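Local coordinates for protein catalase (Corynebacterium glutamicum, PDB 4B7H) that breaks down hydrogen peroxide to water and oxygen at a haem, carries bound NADPH and is inhibited by nitric oxide, at residues 189-194 against 470-475; 493-498 against 504-509; 118-123 against 246-251; 198-201 against 205-208. All blocks are in the same frame, centred on the assembly; numbering follows the deposited sequence.

Interaction 1: 189-194 against 470-475; sequences QVTYLM and ERLADN. With NDP (NADPH dihydro-nicotinamide-adenine-dinucleotide phosphate), chain H.
Where the C-terminal helices of catalase pack beside the NADPH pocket, Leu472 and Asn475 of helix 466-479 meet Thr191 and Met194 of helix 187-194. The two segments cross almost perpendicularly, their axes 9.7 Å apart at closest approach and their N-to-C directions 99° apart, which confines the contact to a few residues. Leu472 supplies the apolar part of the contact. With CG anti to its backbone N (chi1 174°), the leucine sends CD1 into the helix backbone, 3.5 Å from Thr191 O, and this methyl also lies 3.7 Å from Met194 CB. Its other branch, CD2, reaches 4.1 Å from Thr191 CG2. The Thr191 hydroxyl is bonded to Ala187 O in its own helix, while its methyl, anti to the backbone N, faces Leu472.

One turn after Leu472, Asn475 supplies the polar half. Its amide ND2 donates to Met194 O over 2.9 Å. The Met194 oxygen lies practically in the amide plane of Asn475, whereas the donor itself is tilted 28° from the carbonyl plane. A buried main-chain oxygen thus gains a side-chain partner from a distant part of the chain. Met194 bends away beyond its CB, and its side chain packs on Trp177 and Trp180.

On another side of helix 187-194, Tyr192 CE2 comes 3.5 Å from C2A of the NADPH adenine, while the phenol hydroxyl is bonded to Asn143 O and Arg197 NH1. A helix that touches cofactor on one side and C-terminal helices on another is characteristic of the NADPH-binding site of small-subunit catalases.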
# COMPACT_ATOMS: atom_id res chain seq x y z
N GLN A 189 10.68 -21.75 -28.46
CA GLN A 189 9.67 -22.01 -27.45
C GLN A 189 8.26 -22.06 -28.01
O GLN A 189 7.42 -22.83 -27.53
CB GLN A 189 9.76 -20.99 -26.30
CG GLN A 189 8.65 -21.17 -25.27
CD GLN A 189 8.66 -22.55 -24.64
OE1 GLN A 189 9.70 -23.20 -24.54
NE2 GLN A 189 7.49 -23.00 -24.18
N VAL A 190 7.97 -21.27 -29.05
CA VAL A 190 6.64 -21.33 -29.64
C VAL A 190 6.38 -22.71 -30.27
O VAL A 190 5.28 -23.25 -30.16
CB VAL A 190 6.38 -20.18 -30.62
CG1 VAL A 190 5.03 -20.34 -31.29
CG2 VAL A 190 6.44 -18.84 -29.89
N THR A 191 7.41 -23.31 -30.86
CA THR A 191 7.27 -24.65 -31.41
C THR A 191 6.98 -25.67 -30.30
O THR A 191 6.11 -26.54 -30.45
CB THR A 191 8.53 -25.04 -32.20
OG1 THR A 191 8.74 -24.09 -33.25
CG2 THR A 191 8.39 -26.43 -32.81
N TYR A 192 7.67 -25.53 -29.17
CA TYR A 192 7.41 -26.38 -28.01
C TYR A 192 5.99 -26.17 -27.46
O TYR A 192 5.27 -27.13 -27.17
CB TYR A 192 8.47 -26.07 -26.95
CG TYR A 192 8.57 -27.01 -25.76
CD1 TYR A 192 7.72 -26.87 -24.67
CD2 TYR A 192 9.58 -27.97 -25.70
CE1 TYR A 192 7.84 -27.71 -23.56
CE2 TYR A 192 9.71 -28.81 -24.59
CZ TYR A 192 8.83 -28.67 -23.53
OH TYR A 192 8.97 -29.49 -22.44
N LEU A 193 5.60 -24.90 -27.34
CA LEU A 193 4.30 -24.51 -26.80
C LEU A 193 3.14 -25.01 -27.67
O LEU A 193 2.08 -25.41 -27.16
CB LEU A 193 4.22 -22.99 -26.68
CG LEU A 193 2.86 -22.38 -26.34
CD1 LEU A 193 2.40 -22.75 -24.93
CD2 LEU A 193 2.88 -20.87 -26.55
N MET A 194 3.32 -24.96 -28.98
CA MET A 194 2.23 -25.28 -29.90
C MET A 194 2.09 -26.79 -30.12
O MET A 194 1.13 -27.24 -30.76
CB MET A 194 2.44 -24.55 -31.23
CG MET A 194 2.22 -23.04 -31.11
SD MET A 194 0.49 -22.64 -30.85
CE MET A 194 0.64 -21.02 -30.09
N GLU A 470 1.94 -33.56 -37.11
CA GLU A 470 0.64 -33.17 -37.65
C GLU A 470 -0.17 -32.38 -36.62
O GLU A 470 -0.74 -31.34 -36.94
CB GLU A 470 -0.13 -34.39 -38.14
CG GLU A 470 -1.56 -34.09 -38.61
CD GLU A 470 -1.63 -33.28 -39.90
OE1 GLU A 470 -0.60 -33.14 -40.60
OE2 GLU A 470 -2.74 -32.79 -40.22
N ARG A 471 -0.22 -32.87 -35.38
CA ARG A 471 -0.94 -32.14 -34.33
C ARG A 471 -0.36 -30.74 -34.12
O ARG A 471 -1.11 -29.78 -33.89
CB ARG A 471 -0.97 -32.92 -33.01
CG ARG A 471 -1.83 -34.17 -33.08
CD ARG A 471 -2.04 -34.79 -31.70
NE ARG A 471 -0.79 -35.27 -31.13
CZ ARG A 471 -0.24 -36.46 -31.38
NH1 ARG A 471 -0.83 -37.29 -32.24
NH2 ARG A 471 0.90 -36.80 -30.80
N LEU A 472 0.96 -30.61 -34.22
CA LEU A 472 1.63 -29.31 -34.12
C LEU A 472 1.06 -28.33 -35.15
O LEU A 472 0.68 -27.21 -34.81
CB LEU A 472 3.14 -29.47 -34.31
CG LEU A 472 3.97 -28.18 -34.38
CD1 LEU A 472 3.88 -27.37 -33.08
CD2 LEU A 472 5.41 -28.53 -34.69
N ALA A 473 0.99 -28.75 -36.41
CA ALA A 473 0.46 -27.89 -37.46
C ALA A 473 -1.01 -27.54 -37.20
O ALA A 473 -1.44 -26.41 -37.44
CB ALA A 473 0.61 -28.55 -38.83
N ASP A 474 -1.77 -28.52 -36.72
CA ASP A 474 -3.18 -28.31 -36.43
C ASP A 474 -3.35 -27.32 -35.28
O ASP A 474 -4.19 -26.43 -35.34
CB ASP A 474 -3.85 -29.64 -36.08
CG ASP A 474 -5.36 -29.58 -36.24
OD1 ASP A 474 -5.83 -29.04 -37.26
OD2 ASP A 474 -6.07 -30.09 -35.34
N ASN A 475 -2.53 -27.48 -34.24
CA ASN A 475 -2.59 -26.58 -33.09
C ASN A 475 -2.24 -25.15 -33.47
O ASN A 475 -2.91 -24.20 -33.06
CB ASN A 475 -1.65 -27.05 -31.99
CG ASN A 475 -2.05 -28.39 -31.40
OD1 ASN A 475 -3.19 -28.83 -31.52
ND2 ASN A 475 -1.10 -29.03 -30.74
PA NDP H . 17.37 -35.74 -27.83
O1A NDP H . 16.80 -36.76 -28.75
O2A NDP H . 18.47 -36.28 -26.98
O5B NDP H . 16.19 -35.19 -26.90
C5B NDP H . 14.96 -34.80 -27.47
C4B NDP H . 14.10 -34.27 -26.34
O4B NDP H . 12.86 -33.83 -26.86
C3B NDP H . 13.82 -35.37 -25.31
O3B NDP H . 13.95 -34.85 -24.00
C2B NDP H . 12.38 -35.74 -25.63
O2B NDP H . 11.65 -36.32 -24.56
C1B NDP H . 11.84 -34.39 -26.07
N9A NDP H . 10.52 -34.48 -26.73
C8A NDP H . 9.89 -35.60 -27.21
N7A NDP H . 8.69 -35.25 -27.70
C5A NDP H . 8.53 -33.91 -27.54
C6A NDP H . 7.49 -33.04 -27.87
N6A NDP H . 6.27 -33.52 -28.14
N1A NDP H . 7.62 -31.70 -27.59
C2A NDP H . 8.76 -31.23 -26.98
N3A NDP H . 9.79 -32.09 -26.65
C4A NDP H . 9.67 -33.42 -26.93
O3 NDP H . 17.84 -34.47 -28.72
PN NDP H . 18.51 -33.13 -28.14
O1N NDP H . 18.66 -33.20 -26.66
O2N NDP H . 19.69 -32.84 -29.00
O5D NDP H . 17.41 -32.00 -28.47
C5D NDP H . 16.73 -32.02 -29.71
C4D NDP H . 15.53 -31.10 -29.63
O4D NDP H . 14.64 -31.58 -28.64
C3D NDP H . 15.93 -29.69 -29.21
O3D NDP H . 16.19 -28.87 -30.33
C2D NDP H . 14.74 -29.23 -28.38
O2D NDP H . 13.83 -28.56 -29.21
C1D NDP H . 14.07 -30.51 -27.90
N1N NDP H . 14.27 -30.72 -26.45
C2N NDP H . 15.52 -30.59 -25.93
C3N NDP H . 15.79 -30.78 -24.59
C7N NDP H . 17.20 -30.59 -24.12
O7N NDP H . 17.42 -30.16 -22.81
N7N NDP H . 18.21 -30.81 -24.95
C4N NDP H . 14.71 -31.15 -23.59
C5N NDP H . 13.38 -31.27 -24.26
C6N NDP H . 13.22 -31.05 -25.63
P2B NDP H . 11.55 -37.93 -24.42
O1X NDP H . 11.00 -38.48 -25.72
O2X NDP H . 12.93 -38.47 -24.13
O3X NDP H . 10.61 -38.21 -23.26

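Interaction 2: 493-498 against 504-509; sequences DYWNNV and ARVKEL
Val506 and Trp495 bury the most surface here, and they face each other between helix 487-498 and helix 500-514, with CA atoms 7.5 Å apart. The Trp495 side chain crosses that of Val506 at about a right angle. Its CD1, on the pyrrole part of the indole, lies 4.1 Å from Val506 CG1, a loose apolar touch that comes to the ring obliquely. CG1, anti to the valine's backbone N (chi1 164°), is the branch that comes closest to the indole, and CG2 lies a little farther off.

The indole is steadied from its own helix as well: Tyr494 CD2 sits 3.6 Å above one face, offset toward the rim. Trp177 meets the same side chain with its plane turned by about 65°.

Nearer the turn between the helices, Ala504 comes third in buried surface. Its backbone N lies 3.7 Å from Asn496 OD1, a distance suited to packing. This end is more open to solvent than the Trp495-Val506 pair. The contact thus joins two consecutive helices, linked by a very short turn, at the end of the C-terminal helical region of catalase, where Ile476 of helix 466-479 completes the packing on both Trp495 and Val506.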
# COMPACT_ATOMS: atom_id res chain seq x y z
N ASP A 493 5.72 -17.04 -42.98
CA ASP A 493 7.18 -16.98 -43.11
C ASP A 493 7.87 -17.56 -41.89
O ASP A 493 8.86 -18.29 -42.01
CB ASP A 493 7.64 -15.53 -43.29
CG ASP A 493 7.30 -14.96 -44.64
OD1 ASP A 493 6.94 -15.72 -45.57
OD2 ASP A 493 7.41 -13.72 -44.78
N TYR A 494 7.35 -17.23 -40.72
CA TYR A 494 7.90 -17.69 -39.45
C TYR A 494 7.93 -19.21 -39.42
O TYR A 494 8.96 -19.81 -39.12
CB TYR A 494 7.00 -17.13 -38.36
CG TYR A 494 7.29 -17.41 -36.90
CD1 TYR A 494 8.11 -16.56 -36.16
CD2 TYR A 494 6.65 -18.45 -36.24
CE1 TYR A 494 8.31 -16.78 -34.79
CE2 TYR A 494 6.83 -18.66 -34.89
CZ TYR A 494 7.67 -17.84 -34.17
OH TYR A 494 7.82 -18.06 -32.83
N TRP A 495 6.81 -19.85 -39.75
CA TRP A 495 6.78 -21.31 -39.73
C TRP A 495 7.60 -21.94 -40.84
O TRP A 495 8.24 -22.97 -40.62
CB TRP A 495 5.34 -21.84 -39.66
CG TRP A 495 4.76 -21.50 -38.33
CD1 TRP A 495 3.76 -20.60 -38.05
CD2 TRP A 495 5.21 -22.01 -37.06
NE1 TRP A 495 3.55 -20.53 -36.69
CE2 TRP A 495 4.43 -21.38 -36.06
CE3 TRP A 495 6.19 -22.93 -36.68
CZ2 TRP A 495 4.59 -21.66 -34.71
CZ3 TRP A 495 6.35 -23.21 -35.34
CH2 TRP A 495 5.56 -22.57 -34.37
N ASN A 496 7.64 -21.31 -42.01
CA ASN A 496 8.51 -21.78 -43.08
C ASN A 496 9.97 -21.77 -42.64
O ASN A 496 10.74 -22.67 -42.99
CB ASN A 496 8.36 -20.94 -44.34
CG ASN A 496 7.08 -21.25 -45.09
OD1 ASN A 496 6.47 -22.31 -44.90
ND2 ASN A 496 6.67 -20.33 -45.96
N ASN A 497 10.35 -20.76 -41.86
CA ASN A 497 11.72 -20.64 -41.37
C ASN A 497 12.08 -21.74 -40.38
O ASN A 497 13.23 -22.16 -40.31
CB ASN A 497 11.98 -19.27 -40.75
CG ASN A 497 12.11 -18.16 -41.79
OD1 ASN A 497 11.93 -16.98 -41.47
ND2 ASN A 497 12.41 -18.53 -43.02
N VAL A 498 11.11 -22.19 -39.58
CA VAL A 498 11.34 -23.36 -38.73
C VAL A 498 11.57 -24.59 -39.61
O VAL A 498 12.58 -25.30 -39.46
CB VAL A 498 10.17 -23.58 -37.75
CG1 VAL A 498 10.33 -24.91 -37.03
CG2 VAL A 498 10.09 -22.43 -36.74
N ALA A 504 4.26 -25.29 -44.71
CA ALA A 504 3.28 -25.56 -45.76
C ALA A 504 2.02 -26.15 -45.14
O ALA A 504 0.90 -25.80 -45.51
CB ALA A 504 3.86 -26.49 -46.81
N ARG A 505 2.20 -27.04 -44.17
CA ARG A 505 1.06 -27.70 -43.55
C ARG A 505 0.26 -26.72 -42.69
O ARG A 505 -0.97 -26.76 -42.67
CB ARG A 505 1.51 -28.91 -42.74
CG ARG A 505 0.38 -29.78 -42.22
CD ARG A 505 -0.45 -30.38 -43.35
NE ARG A 505 -1.49 -31.26 -42.85
CZ ARG A 505 -2.68 -31.43 -43.43
NH1 ARG A 505 -2.96 -30.78 -44.56
NH2 ARG A 505 -3.57 -32.25 -42.89
N VAL A 506 0.96 -25.83 -41.99
CA VAL A 506 0.31 -24.80 -41.19
C VAL A 506 -0.58 -23.92 -42.07
O VAL A 506 -1.75 -23.68 -41.74
CB VAL A 506 1.35 -23.92 -40.45
CG1 VAL A 506 0.71 -22.63 -39.94
CG2 VAL A 506 1.98 -24.70 -39.29
N LYS A 507 -0.06 -23.46 -43.20
CA LYS A 507 -0.84 -22.60 -44.09
C LYS A 507 -2.04 -23.35 -44.67
O LYS A 507 -3.15 -22.81 -44.74
CB LYS A 507 0.02 -22.00 -45.20
CG LYS A 507 -0.75 -21.06 -46.13
CD LYS A 507 0.18 -20.33 -47.10
CE LYS A 507 -0.61 -19.40 -48.00
NZ LYS A 507 0.25 -18.58 -48.90
N GLU A 508 -1.82 -24.60 -45.08
CA GLU A 508 -2.90 -25.46 -45.58
C GLU A 508 -4.05 -25.55 -44.59
O GLU A 508 -5.22 -25.33 -44.93
CB GLU A 508 -2.38 -26.88 -45.78
CG GLU A 508 -1.75 -27.15 -47.11
CD GLU A 508 -1.83 -28.63 -47.44
OE1 GLU A 508 -1.45 -29.44 -46.57
OE2 GLU A 508 -2.31 -28.97 -48.55
N LEU A 509 -3.72 -25.91 -43.35
CA LEU A 509 -4.75 -26.11 -42.34
C LEU A 509 -5.41 -24.80 -41.96
O LEU A 509 -6.62 -24.74 -41.77
CB LEU A 509 -4.15 -26.81 -41.12
CG LEU A 509 -3.81 -28.28 -41.34
CD1 LEU A 509 -3.04 -28.86 -40.15
CD2 LEU A 509 -5.08 -29.09 -41.61

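Interaction 3: 118-123 against 246-251; sequences DTWRDV and KVAGEN
Thr119, in the loop between strands 100-108 and 125-132, turns its side chain onto the last turn of helix 241-250, meeting Val247 and Ala248. Its CB points at the helix and forks there into two branches with different work. CG2 makes an apolar contact, lying 4.0 Å from Val247 CG1, and the two side chains cross at about a right angle.

OG1 is placed between the threonine's backbone N and carbonyl carbon (chi1 61°), and this sets the oxygen beside the helix backbone. It is 3.2 Å from Ala248 N, yet the angle is too poor for a hydrogen bond. The same oxygen also touches carbon, with Ala248 CB 3.6 Å and Val247 CG1 3.7 Å from OG1. Its polar needs are met otherwise: the hydroxyl bonds to Ala244 O, one turn earlier in the helix, and accepts a hydrogen bond from a water 2.8 Å from OG1. The water gives a second hydrogen bond to Asn251 O, also at 2.8 Å, and so links the loop to the first residue that leaves helical geometry.

Trp120 adds a looser touch. Although its CB points away from the helix, the indole swings back until CD1 is 4.2 Å from Ala248 CB, meeting the methyl obliquely.

Together, the threonine, the water and the indole dock the connection between two strands of the catalase beta-barrel onto the C-terminal end of helix 241-250.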
# COMPACT_ATOMS: atom_id res chain seq x y z
N ASP A 118 -6.74 -23.75 -15.66
CA ASP A 118 -5.45 -24.42 -15.63
C ASP A 118 -5.06 -24.98 -17.00
O ASP A 118 -3.87 -25.17 -17.27
CB ASP A 118 -5.49 -25.60 -14.66
CG ASP A 118 -5.61 -25.19 -13.20
OD1 ASP A 118 -5.32 -24.03 -12.83
OD2 ASP A 118 -5.98 -26.07 -12.40
N THR A 119 -6.04 -25.27 -17.85
CA THR A 119 -5.75 -25.99 -19.10
C THR A 119 -5.88 -25.16 -20.37
O THR A 119 -6.02 -25.71 -21.47
CB THR A 119 -6.56 -27.32 -19.22
OG1 THR A 119 -7.96 -27.03 -19.22
CG2 THR A 119 -6.25 -28.24 -18.06
N TRP A 120 -5.82 -23.84 -20.24
CA TRP A 120 -5.53 -23.02 -21.41
C TRP A 120 -4.15 -23.45 -21.92
O TRP A 120 -3.28 -23.80 -21.12
CB TRP A 120 -5.46 -21.53 -21.04
CG TRP A 120 -6.77 -20.83 -21.00
CD1 TRP A 120 -8.00 -21.36 -21.28
CD2 TRP A 120 -6.99 -19.46 -20.67
NE1 TRP A 120 -8.97 -20.40 -21.15
CE2 TRP A 120 -8.38 -19.22 -20.76
CE3 TRP A 120 -6.15 -18.41 -20.29
CZ2 TRP A 120 -8.94 -17.97 -20.49
CZ3 TRP A 120 -6.72 -17.16 -20.02
CH2 TRP A 120 -8.10 -16.96 -20.12
N ARG A 121 -3.94 -23.43 -23.24
CA ARG A 121 -2.60 -23.66 -23.79
C ARG A 121 -1.66 -22.60 -23.23
O ARG A 121 -1.93 -21.40 -23.33
CB ARG A 121 -2.58 -23.62 -25.32
CG ARG A 121 -1.16 -23.84 -25.90
CD ARG A 121 -1.10 -23.85 -27.43
NE ARG A 121 -2.01 -24.87 -27.95
CZ ARG A 121 -1.75 -26.17 -27.98
NH1 ARG A 121 -0.57 -26.64 -27.60
NH2 ARG A 121 -2.67 -27.01 -28.44
N ASP A 122 -0.56 -23.04 -22.64
CA ASP A 122 0.38 -22.12 -22.01
C ASP A 122 1.59 -22.90 -21.55
O ASP A 122 1.52 -24.12 -21.38
CB ASP A 122 -0.26 -21.45 -20.79
CG ASP A 122 0.18 -20.01 -20.60
OD1 ASP A 122 1.14 -19.57 -21.29
OD2 ASP A 122 -0.43 -19.31 -19.76
N VAL A 123 2.68 -22.19 -21.32
CA VAL A 123 3.78 -22.71 -20.52
C VAL A 123 3.23 -22.96 -19.11
O VAL A 123 2.32 -22.24 -18.66
CB VAL A 123 4.94 -21.68 -20.46
CG1 VAL A 123 5.99 -22.08 -19.44
CG2 VAL A 123 5.56 -21.48 -21.84
N LYS A 246 -12.08 -28.22 -23.75
CA LYS A 246 -13.27 -28.77 -23.10
C LYS A 246 -13.10 -28.81 -21.58
O LYS A 246 -13.99 -28.40 -20.83
CB LYS A 246 -13.59 -30.16 -23.63
CG LYS A 246 -14.90 -30.74 -23.09
CD LYS A 246 -15.22 -32.09 -23.73
CE LYS A 246 -16.57 -32.63 -23.28
NZ LYS A 246 -16.48 -33.43 -22.03
N VAL A 247 -11.94 -29.28 -21.12
CA VAL A 247 -11.65 -29.32 -19.69
C VAL A 247 -11.61 -27.92 -19.08
O VAL A 247 -12.05 -27.73 -17.94
CB VAL A 247 -10.34 -30.09 -19.40
CG1 VAL A 247 -9.92 -29.94 -17.93
CG2 VAL A 247 -10.51 -31.56 -19.77
N ALA A 248 -11.12 -26.94 -19.83
CA ALA A 248 -11.06 -25.57 -19.33
C ALA A 248 -12.44 -25.07 -18.90
O ALA A 248 -12.58 -24.35 -17.91
CB ALA A 248 -10.46 -24.65 -20.38
N GLY A 249 -13.47 -25.48 -19.64
CA GLY A 249 -14.83 -25.12 -19.31
C GLY A 249 -15.45 -25.97 -18.21
O GLY A 249 -16.22 -25.47 -17.38
N GLU A 250 -15.12 -27.26 -18.19
CA GLU A 250 -15.70 -28.19 -17.23
C GLU A 250 -15.14 -28.01 -15.82
O GLU A 250 -15.86 -28.13 -14.83
CB GLU A 250 -15.45 -29.63 -17.68
CG GLU A 250 -16.12 -30.00 -18.99
CD GLU A 250 -15.83 -31.43 -19.40
OE1 GLU A 250 -14.72 -31.93 -19.12
OE2 GLU A 250 -16.72 -32.05 -20.02
N ASN A 251 -13.84 -27.78 -15.74
CA ASN A 251 -13.19 -27.56 -14.46
C ASN A 251 -11.99 -26.65 -14.65
O ASN A 251 -10.91 -27.11 -15.03
CB ASN A 251 -12.76 -28.88 -13.81
CG ASN A 251 -12.24 -28.69 -12.39
OD1 ASN A 251 -12.12 -27.55 -11.91
ND2 ASN A 251 -11.94 -29.79 -11.71
O HOH W 1 -8.82 -26.17 -16.69

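Interaction 4: 198-201 against 205-208; sequences GTPK and HQDG
With CG of Gln206 lodged between its backbone N and carbonyl carbon (chi1 68°), and the chain extended beyond it (chi2 -170°), the carboxamide is carried across to the ring of Pro200. The two side chains meet at a slant. OE1 does the touching, 3.7 Å from Pro200 CG and 4.1 Å from Pro200 CB. The proline carbons thus pack against an oxygen of the amide, a van der Waals contact rather than a hydrogen bond. The backbone adds a little: His205 O lies 4.2 Å from Pro200 CB, so two oxygens, one from the side chain and one from the main chain, lie against adjoining carbons CG and CB of the ring.

Both residues belong to the loop that leads from helix 187-194 into strand 208-209 and hence into the antiparallel beta-barrel of the catalase fold. The loop doubles back between them, bringing their CA atoms to 6.4 Å. Both cofactors lie at some distance: the Gln206 side chain is about 10 Å from a haem, that of Pro200 about 10 Å from NADPH.

Further bonds hold the amide, though weakly: Gln206 OE1 accepts from Asn143 ND2, and NE2 donates to Ser203 O inside the bend. His205 directs its imidazole elsewhere, ND1 pairing with Thr202 OG1. Backbone bonds from both Lys201 and His205 to Asp237 tie the two arms of the bend to one neighbouring residue, and His124 packs on both Pro200 and Gln206.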
# COMPACT_ATOMS: atom_id res chain seq x y z
N GLY A 198 2.14 -28.14 -24.87
CA GLY A 198 1.41 -26.93 -24.51
C GLY A 198 0.20 -27.22 -23.65
O GLY A 198 -0.31 -26.31 -22.99
N THR A 199 -0.26 -28.47 -23.65
CA THR A 199 -1.44 -28.86 -22.88
C THR A 199 -1.26 -30.15 -22.07
O THR A 199 -1.95 -31.13 -22.31
CB THR A 199 -2.69 -28.99 -23.80
OG1 THR A 199 -2.41 -29.88 -24.89
CG2 THR A 199 -3.09 -27.64 -24.37
N PRO A 200 -0.35 -30.13 -21.08
CA PRO A 200 -0.20 -31.30 -20.22
C PRO A 200 -1.48 -31.51 -19.41
O PRO A 200 -2.11 -30.52 -19.03
CB PRO A 200 0.95 -30.92 -19.27
CG PRO A 200 1.46 -29.58 -19.74
CD PRO A 200 0.38 -28.96 -20.56
N LYS A 201 -1.86 -32.75 -19.14
CA LYS A 201 -3.12 -33.00 -18.44
C LYS A 201 -3.09 -32.50 -16.99
O LYS A 201 -4.08 -31.95 -16.50
CB LYS A 201 -3.51 -34.48 -18.47
CG LYS A 201 -3.83 -34.99 -19.86
CD LYS A 201 -4.40 -36.40 -19.80
CE LYS A 201 -4.67 -36.93 -21.21
NZ LYS A 201 -5.41 -38.22 -21.20
N HIS A 205 2.13 -34.79 -14.55
CA HIS A 205 2.47 -35.44 -15.81
C HIS A 205 3.21 -34.52 -16.77
O HIS A 205 2.88 -34.41 -17.96
CB HIS A 205 1.20 -35.98 -16.46
CG HIS A 205 0.56 -37.10 -15.69
ND1 HIS A 205 -0.37 -36.89 -14.70
CD2 HIS A 205 0.75 -38.44 -15.75
CE1 HIS A 205 -0.75 -38.06 -14.20
NE2 HIS A 205 -0.08 -39.01 -14.82
N GLN A 206 4.23 -33.84 -16.24
CA GLN A 206 5.10 -32.98 -17.02
C GLN A 206 6.46 -32.97 -16.36
O GLN A 206 6.57 -33.15 -15.14
CB GLN A 206 4.55 -31.54 -17.07
CG GLN A 206 4.61 -30.85 -15.71
CD GLN A 206 3.87 -29.54 -15.66
OE1 GLN A 206 3.48 -28.97 -16.69
NE2 GLN A 206 3.64 -29.06 -14.44
N ASP A 207 7.51 -32.80 -17.16
CA ASP A 207 8.84 -32.54 -16.61
C ASP A 207 8.92 -31.11 -16.11
O ASP A 207 8.11 -30.25 -16.49
CB ASP A 207 9.92 -32.68 -17.68
CG ASP A 207 10.18 -34.12 -18.10
OD1 ASP A 207 9.89 -35.06 -17.32
OD2 ASP A 207 10.74 -34.29 -19.21
N GLY A 208 9.94 -30.84 -15.30
CA GLY A 208 10.33 -29.48 -14.98
C GLY A 208 11.76 -29.25 -15.41
O GLY A 208 12.53 -30.21 -15.59

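How the interactions relate
Interactions 1 and 4 are buried, whereas 2 and 3 are only partly so. Interactions 1 and 2 are neighbours in the C-terminal helical region but use different helices: Thr191 packs on Trp495, and Glu470 OE2 forms a 2.9 Å salt bridge with Arg505 NH2. Interaction 1 also joins interaction 3, since Arg121 NH1 probably bonds to Leu193 O. Interaction 4 follows soon after 189-194 and lightly touches 118-123 through Arg121. The chemistry follows place: a side-chain amide to main-chain carbonyl hydrogen bond between two helices far apart in sequence in interaction 1, apolar packing in interaction 2, a water bridge in interaction 3, and proline carbons against oxygens in interaction 4.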